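Local coordinates for protein phosphatase (Thermotoga maritima, PDB 1NF2) that probably hydrolyses phosphate esters with the help of magnesium, as a member of the haloacid dehalogenase (HAD) family, at residues Lys34-Phe39 against Met202-Glu207; Ala68-Pro73 against Val77-Lys82; Ala194-Arg199 against Phe222-Leu227; Val210-Asn215 against Tyr256-Ile261. All coordinates share one frame; numbering follows the deposited sequence.

Contact 1: residues Lys34-Phe39 against Met202-Glu207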
# COMPACT_ATOMS: atom_id res chain seq x y z
N LYS A 34 -1.18 20.07 -15.49
CA LYS A 34 0.05 20.00 -16.26
C LYS A 34 1.07 18.98 -15.73
O LYS A 34 1.86 18.46 -16.51
CB LYS A 34 0.72 21.39 -16.35
CG LYS A 34 2.16 21.35 -16.87
CD LYS A 34 2.76 22.75 -17.03
CE LYS A 34 2.44 23.36 -18.38
NZ LYS A 34 0.98 23.47 -18.65
N CYS A 35 1.05 18.69 -14.43
CA CYS A 35 2.00 17.73 -13.85
C CYS A 35 1.41 16.40 -13.35
O CYS A 35 0.20 16.27 -13.17
CB CYS A 35 2.80 18.40 -12.72
SG CYS A 35 4.14 19.50 -13.30
N TYR A 36 2.28 15.43 -13.11
CA TYR A 36 1.86 14.10 -12.65
C TYR A 36 1.90 13.87 -11.15
O TYR A 36 2.93 14.06 -10.50
CB TYR A 36 2.74 13.04 -13.32
CG TYR A 36 2.56 12.94 -14.81
CD1 TYR A 36 1.50 12.23 -15.36
CD2 TYR A 36 3.46 13.55 -15.68
CE1 TYR A 36 1.33 12.12 -16.73
CE2 TYR A 36 3.31 13.45 -17.06
CZ TYR A 36 2.24 12.74 -17.58
OH TYR A 36 2.08 12.62 -18.94
N VAL A 37 0.78 13.42 -10.61
CA VAL A 37 0.68 13.11 -9.19
C VAL A 37 0.45 11.61 -9.01
O VAL A 37 -0.39 11.02 -9.69
CB VAL A 37 -0.47 13.92 -8.55
CG1 VAL A 37 -0.66 13.50 -7.10
CG2 VAL A 37 -0.16 15.40 -8.63
N VAL A 38 1.20 11.00 -8.09
CA VAL A 38 1.09 9.56 -7.82
C VAL A 38 0.86 9.23 -6.34
O VAL A 38 1.54 9.75 -5.46
CB VAL A 38 2.38 8.81 -8.27
CG1 VAL A 38 2.25 7.31 -8.02
CG2 VAL A 38 2.65 9.08 -9.74
N PHE A 39 -0.12 8.38 -6.07
CA PHE A 39 -0.43 7.96 -4.70
C PHE A 39 0.04 6.52 -4.53
O PHE A 39 -0.28 5.65 -5.35
CB PHE A 39 -1.93 8.07 -4.44
CG PHE A 39 -2.46 9.48 -4.45
CD1 PHE A 39 -2.66 10.16 -5.65
CD2 PHE A 39 -2.72 10.15 -3.26
CE1 PHE A 39 -3.11 11.48 -5.65
CE2 PHE A 39 -3.17 11.47 -3.26
CZ PHE A 39 -3.37 12.13 -4.45
N MET A 202 5.64 5.11 -18.10
CA MET A 202 5.37 6.52 -18.36
C MET A 202 6.55 7.29 -18.94
O MET A 202 6.40 8.41 -19.43
CB MET A 202 4.89 7.20 -17.07
CG MET A 202 3.49 7.77 -17.16
SD MET A 202 2.27 6.61 -17.69
CE MET A 202 0.86 7.21 -16.91
N ASN A 203 7.73 6.69 -18.87
CA ASN A 203 8.95 7.29 -19.37
C ASN A 203 9.43 8.45 -18.48
O ASN A 203 9.95 9.45 -18.97
CB ASN A 203 8.75 7.78 -20.81
CG ASN A 203 10.05 7.87 -21.58
OD1 ASN A 203 10.08 8.34 -22.71
ND2 ASN A 203 11.14 7.40 -20.97
N TRP A 204 9.25 8.30 -17.16
CA TRP A 204 9.70 9.30 -16.19
C TRP A 204 11.20 9.12 -16.11
O TRP A 204 11.72 8.06 -16.44
CB TRP A 204 9.23 9.02 -14.76
CG TRP A 204 7.78 8.94 -14.44
CD1 TRP A 204 7.21 8.28 -13.37
CD2 TRP A 204 6.72 9.60 -15.10
NE1 TRP A 204 5.86 8.49 -13.34
CE2 TRP A 204 5.53 9.30 -14.39
CE3 TRP A 204 6.65 10.42 -16.23
CZ2 TRP A 204 4.30 9.79 -14.78
CZ3 TRP A 204 5.43 10.90 -16.61
CH2 TRP A 204 4.27 10.59 -15.89
N LYS A 205 11.90 10.15 -15.65
CA LYS A 205 13.32 10.02 -15.42
C LYS A 205 13.43 10.30 -13.93
O LYS A 205 12.64 11.07 -13.39
CB LYS A 205 14.14 11.00 -16.29
CG LYS A 205 14.02 12.48 -15.98
CD LYS A 205 14.74 13.28 -17.07
CE LYS A 205 14.95 14.75 -16.70
NZ LYS A 205 16.04 14.94 -15.70
N LYS A 206 14.37 9.66 -13.25
CA LYS A 206 14.52 9.85 -11.81
C LYS A 206 14.67 11.30 -11.34
O LYS A 206 14.10 11.69 -10.32
CB LYS A 206 15.71 9.04 -11.30
CG LYS A 206 15.45 7.55 -11.26
CD LYS A 206 16.74 6.75 -11.07
CE LYS A 206 17.54 7.24 -9.88
NZ LYS A 206 16.80 7.09 -8.60
N GLU A 207 15.42 12.10 -12.10
CA GLU A 207 15.69 13.50 -11.75
C GLU A 207 14.49 14.42 -11.58
O GLU A 207 14.58 15.44 -10.92
CB GLU A 207 16.63 14.14 -12.77
CG GLU A 207 18.11 13.96 -12.46
CD GLU A 207 18.98 14.96 -13.22
OE1 GLU A 207 18.91 14.98 -14.47
OE2 GLU A 207 19.74 15.72 -12.57
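Tyr36 and Trp204 carry this contact through their aromatic rings. Trp204 presents the edge of its six-membered ring, led by CH2, to one face of Tyr36. CH2 stands over the centre of the phenol ring. The two ring centroids are 4.2 Å apart and the planes meet at 54°, a tilted edge-to-face pair. The modelled carbons are too close for their exact spacing to be trusted, but the arrangement is plain. CZ2 and CZ3 flank CH2, CZ2 nearer CG and CZ3 nearer the CD2-CE2 side of the Tyr36 ring. CG of Trp204 is anti to its carbonyl carbon (chi1 -60°), and the six-membered end of the indole reaches nearer the strand than CB does. Within the segment 202-207, Met202 CB lies over one face of the same indole. Around the pair, Leu198 and Arg199 of helix 191-202 and Val4 of strand 4-8 also touch Trp204.

The polar and covalent links lie elsewhere. Tyr36 is held through its backbone by Arg3 and Phe5. Next to it, Cys35 forms a disulfide with Cys265.

With a serine in place of Trp204, the face of Tyr36 would probably lose its aromatic partner, and a gap would be likely to open between strand 36-40 and the end of helix 191-202.

A buried indole edge against a more exposed phenol ring thus joins the loop after helix 191-202 to a parallel strand of the Rossmann-like HAD core. The join rests on ring packing, with no polar bond between the two segments.

Contact 2: residues Ala68-Pro73 against Val77-Lys82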
# COMPACT_ATOMS: atom_id res chain seq x y z
N ALA A 68 1.90 -4.32 -5.19
CA ALA A 68 1.33 -5.42 -5.98
C ALA A 68 0.46 -4.90 -7.12
O ALA A 68 0.33 -5.55 -8.16
CB ALA A 68 0.52 -6.36 -5.08
N ILE A 69 -0.15 -3.74 -6.93
CA ILE A 69 -0.98 -3.16 -7.97
C ILE A 69 -0.53 -1.78 -8.44
O ILE A 69 -0.21 -0.91 -7.63
CB ILE A 69 -2.46 -3.07 -7.52
CG1 ILE A 69 -3.06 -4.48 -7.48
CG2 ILE A 69 -3.26 -2.17 -8.46
CD1 ILE A 69 -4.55 -4.52 -7.26
N VAL A 70 -0.49 -1.61 -9.76
CA VAL A 70 -0.14 -0.33 -10.37
C VAL A 70 -1.33 -0.01 -11.26
O VAL A 70 -1.68 -0.78 -12.15
CB VAL A 70 1.15 -0.39 -11.22
CG1 VAL A 70 1.39 0.95 -11.90
CG2 VAL A 70 2.34 -0.73 -10.33
N TYR A 71 -1.97 1.13 -11.00
CA TYR A 71 -3.14 1.54 -11.76
C TYR A 71 -2.97 2.89 -12.46
O TYR A 71 -2.37 3.82 -11.91
CB TYR A 71 -4.33 1.58 -10.80
CG TYR A 71 -5.50 2.46 -11.21
CD1 TYR A 71 -5.42 3.85 -11.12
CD2 TYR A 71 -6.69 1.89 -11.67
CE1 TYR A 71 -6.50 4.66 -11.47
CE2 TYR A 71 -7.78 2.69 -12.02
CZ TYR A 71 -7.68 4.08 -11.92
OH TYR A 71 -8.75 4.87 -12.25
N LEU A 72 -3.51 2.99 -13.67
CA LEU A 72 -3.48 4.22 -14.46
C LEU A 72 -4.93 4.60 -14.75
O LEU A 72 -5.72 3.76 -15.19
CB LEU A 72 -2.74 4.03 -15.80
CG LEU A 72 -1.22 3.93 -15.73
CD1 LEU A 72 -0.63 3.87 -17.13
CD2 LEU A 72 -0.67 5.14 -14.99
N PRO A 73 -5.29 5.87 -14.49
CA PRO A 73 -6.65 6.37 -14.71
C PRO A 73 -7.27 5.93 -16.04
O PRO A 73 -8.46 5.65 -16.12
CB PRO A 73 -6.47 7.88 -14.63
CG PRO A 73 -5.37 8.02 -13.61
CD PRO A 73 -4.40 6.96 -14.06
N VAL A 77 -5.60 -1.25 -14.34
CA VAL A 77 -4.49 -1.99 -13.72
C VAL A 77 -3.53 -2.52 -14.78
O VAL A 77 -3.92 -3.27 -15.67
CB VAL A 77 -5.02 -3.18 -12.89
CG1 VAL A 77 -3.86 -4.01 -12.35
CG2 VAL A 77 -5.88 -2.66 -11.74
N ILE A 78 -2.26 -2.11 -14.69
CA ILE A 78 -1.25 -2.55 -15.65
C ILE A 78 -0.21 -3.46 -14.99
O ILE A 78 0.68 -3.98 -15.65
CB ILE A 78 -0.53 -1.36 -16.35
CG1 ILE A 78 0.16 -0.46 -15.31
CG2 ILE A 78 -1.53 -0.61 -17.22
CD1 ILE A 78 -0.74 0.49 -14.57
N LEU A 79 -0.33 -3.62 -13.68
CA LEU A 79 0.54 -4.51 -12.91
C LEU A 79 -0.36 -5.09 -11.83
O LEU A 79 -0.95 -4.35 -11.03
CB LEU A 79 1.70 -3.76 -12.25
CG LEU A 79 2.63 -4.73 -11.50
CD1 LEU A 79 3.33 -5.63 -12.52
CD2 LEU A 79 3.66 -3.96 -10.68
N ASN A 80 -0.47 -6.42 -11.81
CA ASN A 80 -1.31 -7.09 -10.84
C ASN A 80 -0.60 -8.31 -10.27
O ASN A 80 -0.80 -9.43 -10.74
CB ASN A 80 -2.62 -7.49 -11.51
CG ASN A 80 -3.66 -7.97 -10.52
OD1 ASN A 80 -4.76 -8.35 -10.90
ND2 ASN A 80 -3.32 -7.96 -9.24
N GLU A 81 0.25 -8.07 -9.27
CA GLU A 81 1.01 -9.13 -8.61
C GLU A 81 0.12 -9.89 -7.63
O GLU A 81 -0.61 -9.28 -6.84
CB GLU A 81 2.19 -8.52 -7.85
CG GLU A 81 3.25 -7.85 -8.72
CD GLU A 81 4.18 -8.84 -9.40
OE1 GLU A 81 5.31 -8.43 -9.76
OE2 GLU A 81 3.80 -10.02 -9.59
N LYS A 82 0.17 -11.22 -7.68
CA LYS A 82 -0.64 -12.04 -6.78
C LYS A 82 0.04 -13.34 -6.39
O LYS A 82 1.13 -13.67 -6.88
CB LYS A 82 -2.00 -12.33 -7.43
CG LYS A 82 -1.92 -12.94 -8.82
CD LYS A 82 -3.17 -12.64 -9.63
CE LYS A 82 -4.43 -13.17 -8.96
NZ LYS A 82 -5.66 -12.85 -9.75
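Val70 has a chi1 of 176°, which puts CG1 on the far side from the backbone N and spreads the two methyls over two partners. Val70 CG2 meets Leu79 CD2 at 3.5 Å, and CG1 faces Ile78. In Ile78, chi1 (59°) puts CG1 between the backbone N and the carbonyl carbon, and the further bend at chi2 turns CD1 toward Val70 and Leu72. Ile78 CD1 is modelled too close to Val70 O, so the exact places of both atoms are doubtful.

The backbones form an antiparallel hairpin. Glu81 N gives Ala68 O a nearly straight bond of 2.8 Å (168° at the hydrogen). Val70 N bonds to Leu79 O at 3.1 Å. Ile78 N bonds to Val70 O at 2.9 Å, a length that shares the doubt over that oxygen, while Leu79 N reaches the same atom only weakly. Ile78 and Leu79 thus both stand opposite Val70, a classic beta bulge, and the register shifts by one residue. On the face that carries Ile69 and Asn80, these side chains lie side by side, with Asn80 ND2 3.9 Å from Ile69 CG1.

Strand 76-80 forms one edge of the large sheet. Helix 191-202 covers Val70 and Leu72 through Ala194, Leu198 and Met202. On the other face, helix 45-55 meets Ile69 and Tyr71 through Leu45 and Leu49, and Tyr71 OH bonds to Thr59 OG1.

Contact 3: residues Ala194-Arg199 against Phe222-Leu227; sequences ALRFLR and FEEAGL
The guanidinium of Arg196 has Glu224 OE2 at its edge, near its plane, but the salt bridge from NE to OE2 is long at 3.8 Å. The guanidinium and carboxylate planes are 69° apart. The guanidinium of Arg199 has Arg196 CG over one face, offset toward the rim, and Glu224 C at its edge. Its plane is turned only 29° from that of the carboxylate. Arg199 NH1 makes a salt bridge of 2.6 Å to Glu224 OE1, but NH1 crowds another atom in the model, so the shortness of this bond is doubtful. NH1 also bonds weakly to Glu224 O.

Glu224 bends at chi2 (-56°), and its carboxylate lies over the start of the Arg196 side chain, with OE1 3.3 Å from Arg196 CG. Below the charges, Glu224 CB touches Leu195 CD2 at 3.9 Å. Glu224 sits in a type I turn from Phe222 to Ala225.

If Glu224 were an alanine, Arg196 and Arg199 would probably lose their shared anion and their guanidinium groups would be freer to turn.

One carboxylate therefore serves two arginines a helical turn apart. The network ties helix 191-202 to the loop before strand 227-230, by charge outside and by an apolar touch beneath.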
# COMPACT_ATOMS: atom_id res chain seq x y z
N ALA A 194 7.32 -1.22 -7.88
CA ALA A 194 6.13 -0.72 -8.54
C ALA A 194 6.39 0.67 -9.16
O ALA A 194 5.97 0.94 -10.28
CB ALA A 194 4.96 -0.66 -7.56
N LEU A 195 7.09 1.54 -8.43
CA LEU A 195 7.37 2.88 -8.94
C LEU A 195 8.33 2.82 -10.12
O LEU A 195 8.18 3.58 -11.07
CB LEU A 195 7.96 3.78 -7.84
CG LEU A 195 8.31 5.22 -8.31
CD1 LEU A 195 7.08 5.86 -8.94
CD2 LEU A 195 8.82 6.06 -7.16
N ARG A 196 9.32 1.93 -10.05
CA ARG A 196 10.28 1.79 -11.13
C ARG A 196 9.56 1.33 -12.40
O ARG A 196 9.86 1.78 -13.50
CB ARG A 196 11.35 0.77 -10.77
CG ARG A 196 12.53 0.78 -11.72
CD ARG A 196 13.23 -0.56 -11.75
NE ARG A 196 13.85 -0.91 -10.48
CZ ARG A 196 14.01 -2.16 -10.06
NH1 ARG A 196 13.59 -3.18 -10.80
NH2 ARG A 196 14.60 -2.41 -8.89
N PHE A 197 8.60 0.42 -12.22
CA PHE A 197 7.80 -0.12 -13.32
C PHE A 197 6.97 1.00 -13.96
O PHE A 197 6.88 1.12 -15.19
CB PHE A 197 6.87 -1.21 -12.78
CG PHE A 197 5.96 -1.81 -13.81
CD1 PHE A 197 6.38 -2.89 -14.58
CD2 PHE A 197 4.69 -1.28 -14.01
CE1 PHE A 197 5.54 -3.45 -15.53
CE2 PHE A 197 3.84 -1.83 -14.98
CZ PHE A 197 4.26 -2.92 -15.73
N LEU A 198 6.35 1.80 -13.11
CA LEU A 198 5.52 2.91 -13.55
C LEU A 198 6.38 3.89 -14.35
O LEU A 198 5.96 4.42 -15.38
CB LEU A 198 4.92 3.62 -12.33
CG LEU A 198 4.08 4.85 -12.62
CD1 LEU A 198 2.90 4.49 -13.54
CD2 LEU A 198 3.58 5.41 -11.31
N ARG A 199 7.60 4.11 -13.86
CA ARG A 199 8.55 5.01 -14.49
C ARG A 199 8.89 4.56 -15.92
O ARG A 199 8.91 5.37 -16.86
CB ARG A 199 9.82 5.05 -13.65
CG ARG A 199 10.62 6.32 -13.78
CD ARG A 199 11.80 6.29 -12.84
NE ARG A 199 12.79 5.31 -13.26
CZ ARG A 199 13.73 4.82 -12.46
NH1 ARG A 199 13.78 5.21 -11.19
NH2 ARG A 199 14.60 3.93 -12.92
N PHE A 222 12.41 5.62 -2.42
CA PHE A 222 13.50 6.59 -2.39
C PHE A 222 14.57 6.33 -3.43
O PHE A 222 15.11 7.27 -4.03
CB PHE A 222 14.16 6.59 -1.01
CG PHE A 222 13.49 7.49 -0.01
CD1 PHE A 222 14.09 7.75 1.21
CD2 PHE A 222 12.27 8.08 -0.29
CE1 PHE A 222 13.49 8.59 2.14
CE2 PHE A 222 11.66 8.92 0.63
CZ PHE A 222 12.27 9.17 1.84
N GLU A 223 14.88 5.06 -3.65
CA GLU A 223 15.91 4.66 -4.60
C GLU A 223 15.51 5.01 -6.03
O GLU A 223 16.36 5.09 -6.92
CB GLU A 223 16.16 3.15 -4.50
CG GLU A 223 16.08 2.60 -3.08
CD GLU A 223 17.02 3.30 -2.11
OE1 GLU A 223 16.96 2.97 -0.90
OE2 GLU A 223 17.81 4.17 -2.54
N GLU A 224 14.22 5.23 -6.25
CA GLU A 224 13.71 5.57 -7.57
C GLU A 224 13.37 7.06 -7.76
O GLU A 224 12.73 7.42 -8.75
CB GLU A 224 12.46 4.75 -7.85
CG GLU A 224 12.65 3.24 -7.70
CD GLU A 224 13.77 2.72 -8.58
OE1 GLU A 224 13.79 3.06 -9.77
OE2 GLU A 224 14.62 1.96 -8.07
N ALA A 225 13.80 7.92 -6.84
CA ALA A 225 13.47 9.34 -6.96
C ALA A 225 14.67 10.28 -6.92
O ALA A 225 15.72 9.95 -6.36
CB ALA A 225 12.49 9.73 -5.86
N GLY A 226 14.51 11.45 -7.53
CA GLY A 226 15.57 12.44 -7.54
C GLY A 226 15.61 13.27 -6.26
O GLY A 226 16.66 13.75 -5.87
N LEU A 227 14.46 13.43 -5.61
CA LEU A 227 14.39 14.20 -4.35
C LEU A 227 13.65 13.38 -3.30
O LEU A 227 12.58 12.84 -3.58
CB LEU A 227 13.67 15.54 -4.57
CG LEU A 227 13.56 16.45 -3.34
CD1 LEU A 227 14.95 16.79 -2.85
CD2 LEU A 227 12.80 17.72 -3.70

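Contact 4: residues Val210-Asn215 against Tyr256-Ile261; sequences VVFGDN and YVLERI
Val257, which packs on Phe212, has a backbone O that takes two bonds. Arg260 N bonds to Val257 O at 2.9 Å, and Ile261 N reaches the same oxygen weakly at 3.3 Å. With these bonds the chain turns so that Ile261 faces the strand.

The side chains that meet across the contact are apolar. Phe212 meets the helix with its ring edge, and Phe7 meets the same ring with planes at about 25°. Phe212 CE1 lies 4.2 Å from Val257 CB, near the plane of the ring. Phe212 CZ lies 4.3 Å from Leu258 CD1, and the backbone N of Leu258 is also at the ring edge. CG of Phe212, anti to the carbonyl carbon (chi1 -71°), sends that edge to Val257 and Leu258. Val210 and Ile261 reach toward each other tip to tip, CG2 to CD1, in a spacing modelled too short to be relied on.

The setting is the Rossmann-like core of the HAD fold. Strand 209-213 runs parallel to its neighbours 4-8 and 227-230, and helix 253-258 covers one face. Past the strand end, Asp214 joins Asp8 and Asp10 at the magnesium ion. The sequence from Gly213 to Asp218 fits the acidic motif IV of the family. Asp218 OD1 accepts bonds from the backbone N atoms of Asp214 and Asn215.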
# COMPACT_ATOMS: atom_id res chain seq x y z
N VAL A 210 9.84 13.36 -7.15
CA VAL A 210 9.96 13.62 -5.72
C VAL A 210 9.04 12.61 -5.01
O VAL A 210 7.94 12.34 -5.48
CB VAL A 210 9.46 15.03 -5.32
CG1 VAL A 210 9.80 15.32 -3.87
CG2 VAL A 210 10.07 16.06 -6.22
N VAL A 211 9.50 12.06 -3.88
CA VAL A 211 8.68 11.12 -3.12
C VAL A 211 8.61 11.56 -1.66
O VAL A 211 9.61 11.98 -1.08
CB VAL A 211 9.24 9.66 -3.16
CG1 VAL A 211 9.21 9.13 -4.58
CG2 VAL A 211 10.66 9.63 -2.64
N PHE A 212 7.41 11.49 -1.09
CA PHE A 212 7.20 11.84 0.32
C PHE A 212 6.83 10.52 1.00
O PHE A 212 5.96 9.80 0.53
CB PHE A 212 6.02 12.82 0.48
CG PHE A 212 6.30 14.22 -0.02
CD1 PHE A 212 6.57 15.24 0.88
CD2 PHE A 212 6.27 14.51 -1.37
CE1 PHE A 212 6.79 16.55 0.43
CE2 PHE A 212 6.49 15.81 -1.83
CZ PHE A 212 6.75 16.83 -0.92
N GLY A 213 7.50 10.23 2.11
CA GLY A 213 7.21 9.00 2.83
C GLY A 213 7.53 9.09 4.31
O GLY A 213 8.02 10.11 4.80
N ASP A 214 7.24 8.01 5.03
CA ASP A 214 7.49 7.94 6.45
C ASP A 214 7.86 6.50 6.85
O ASP A 214 8.34 6.27 7.96
CB ASP A 214 6.22 8.33 7.21
CG ASP A 214 5.16 7.23 7.18
OD1 ASP A 214 4.38 7.13 8.16
OD2 ASP A 214 5.11 6.47 6.19
N ASN A 215 7.63 5.58 5.92
CA ASN A 215 7.81 4.13 6.08
C ASN A 215 9.04 3.36 5.63
O ASN A 215 9.85 3.83 4.83
CB ASN A 215 6.64 3.40 5.40
CG ASN A 215 5.49 3.17 6.32
OD1 ASN A 215 4.46 2.61 5.93
ND2 ASN A 215 5.66 3.60 7.56
N TYR A 256 4.42 22.17 3.32
CA TYR A 256 5.57 22.93 3.79
C TYR A 256 6.79 22.83 2.87
O TYR A 256 7.50 23.82 2.67
CB TYR A 256 5.93 22.48 5.21
CG TYR A 256 6.87 23.41 5.93
CD1 TYR A 256 8.25 23.25 5.83
CD2 TYR A 256 6.39 24.46 6.71
CE1 TYR A 256 9.13 24.10 6.50
CE2 TYR A 256 7.25 25.33 7.38
CZ TYR A 256 8.62 25.14 7.27
OH TYR A 256 9.48 26.00 7.93
N VAL A 257 7.03 21.65 2.31
CA VAL A 257 8.17 21.46 1.41
C VAL A 257 7.71 21.58 -0.05
O VAL A 257 8.42 22.12 -0.90
CB VAL A 257 8.84 20.07 1.61
CG1 VAL A 257 9.74 19.73 0.42
CG2 VAL A 257 9.66 20.08 2.88
N LEU A 258 6.52 21.07 -0.32
CA LEU A 258 5.97 21.10 -1.66
C LEU A 258 5.94 22.50 -2.25
O LEU A 258 6.22 22.69 -3.43
CB LEU A 258 4.56 20.50 -1.63
CG LEU A 258 3.88 20.20 -2.96
CD1 LEU A 258 4.78 19.34 -3.85
CD2 LEU A 258 2.56 19.50 -2.67
N GLU A 259 5.61 23.49 -1.43
CA GLU A 259 5.54 24.87 -1.91
C GLU A 259 6.90 25.47 -2.25
O GLU A 259 6.96 26.48 -2.96
CB GLU A 259 4.86 25.76 -0.87
CG GLU A 259 3.51 25.25 -0.41
CD GLU A 259 2.81 26.21 0.51
OE1 GLU A 259 3.48 26.77 1.41
OE2 GLU A 259 1.58 26.39 0.36
N ARG A 260 7.99 24.88 -1.77
CA ARG A 260 9.32 25.42 -2.03
C ARG A 260 10.12 24.70 -3.13
O ARG A 260 11.15 25.20 -3.59
CB ARG A 260 10.16 25.43 -0.75
CG ARG A 260 9.49 26.07 0.49
CD ARG A 260 8.75 27.39 0.18
NE ARG A 260 9.58 28.40 -0.48
CZ ARG A 260 9.14 29.61 -0.82
NH1 ARG A 260 7.89 29.97 -0.55
NH2 ARG A 260 9.96 30.47 -1.43
N ILE A 261 9.64 23.54 -3.57
CA ILE A 261 10.36 22.77 -4.59
C ILE A 261 10.28 23.35 -6.00
O ILE A 261 9.22 23.81 -6.43
CB ILE A 261 9.89 21.29 -4.59
CG1 ILE A 261 10.17 20.65 -5.94
CG2 ILE A 261 8.42 21.20 -4.24
CD1 ILE A 261 9.71 19.23 -6.02

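Contact 4 is the buried one; the other three are partly buried. Contacts 1, 2 and 4 all reach the large sheet: contact 2 at its outer edge, contacts 1 and 4 on more central strands. Helix 191-202 connects several of them. It supplies one side of contact 3, ends at contact 1, and packs on contact 2 through Ala194 and Leu198. Contacts 1 and 3 also meet directly, and Lys206 NZ probably bonds to Glu223 O. Contacts 3 and 4 join through Leu227 and Val211. The chemistry follows the place: backbone pairing at the sheet edge, salt bridges at the surface, aromatic and aliphatic packing where helix or loop meets strand.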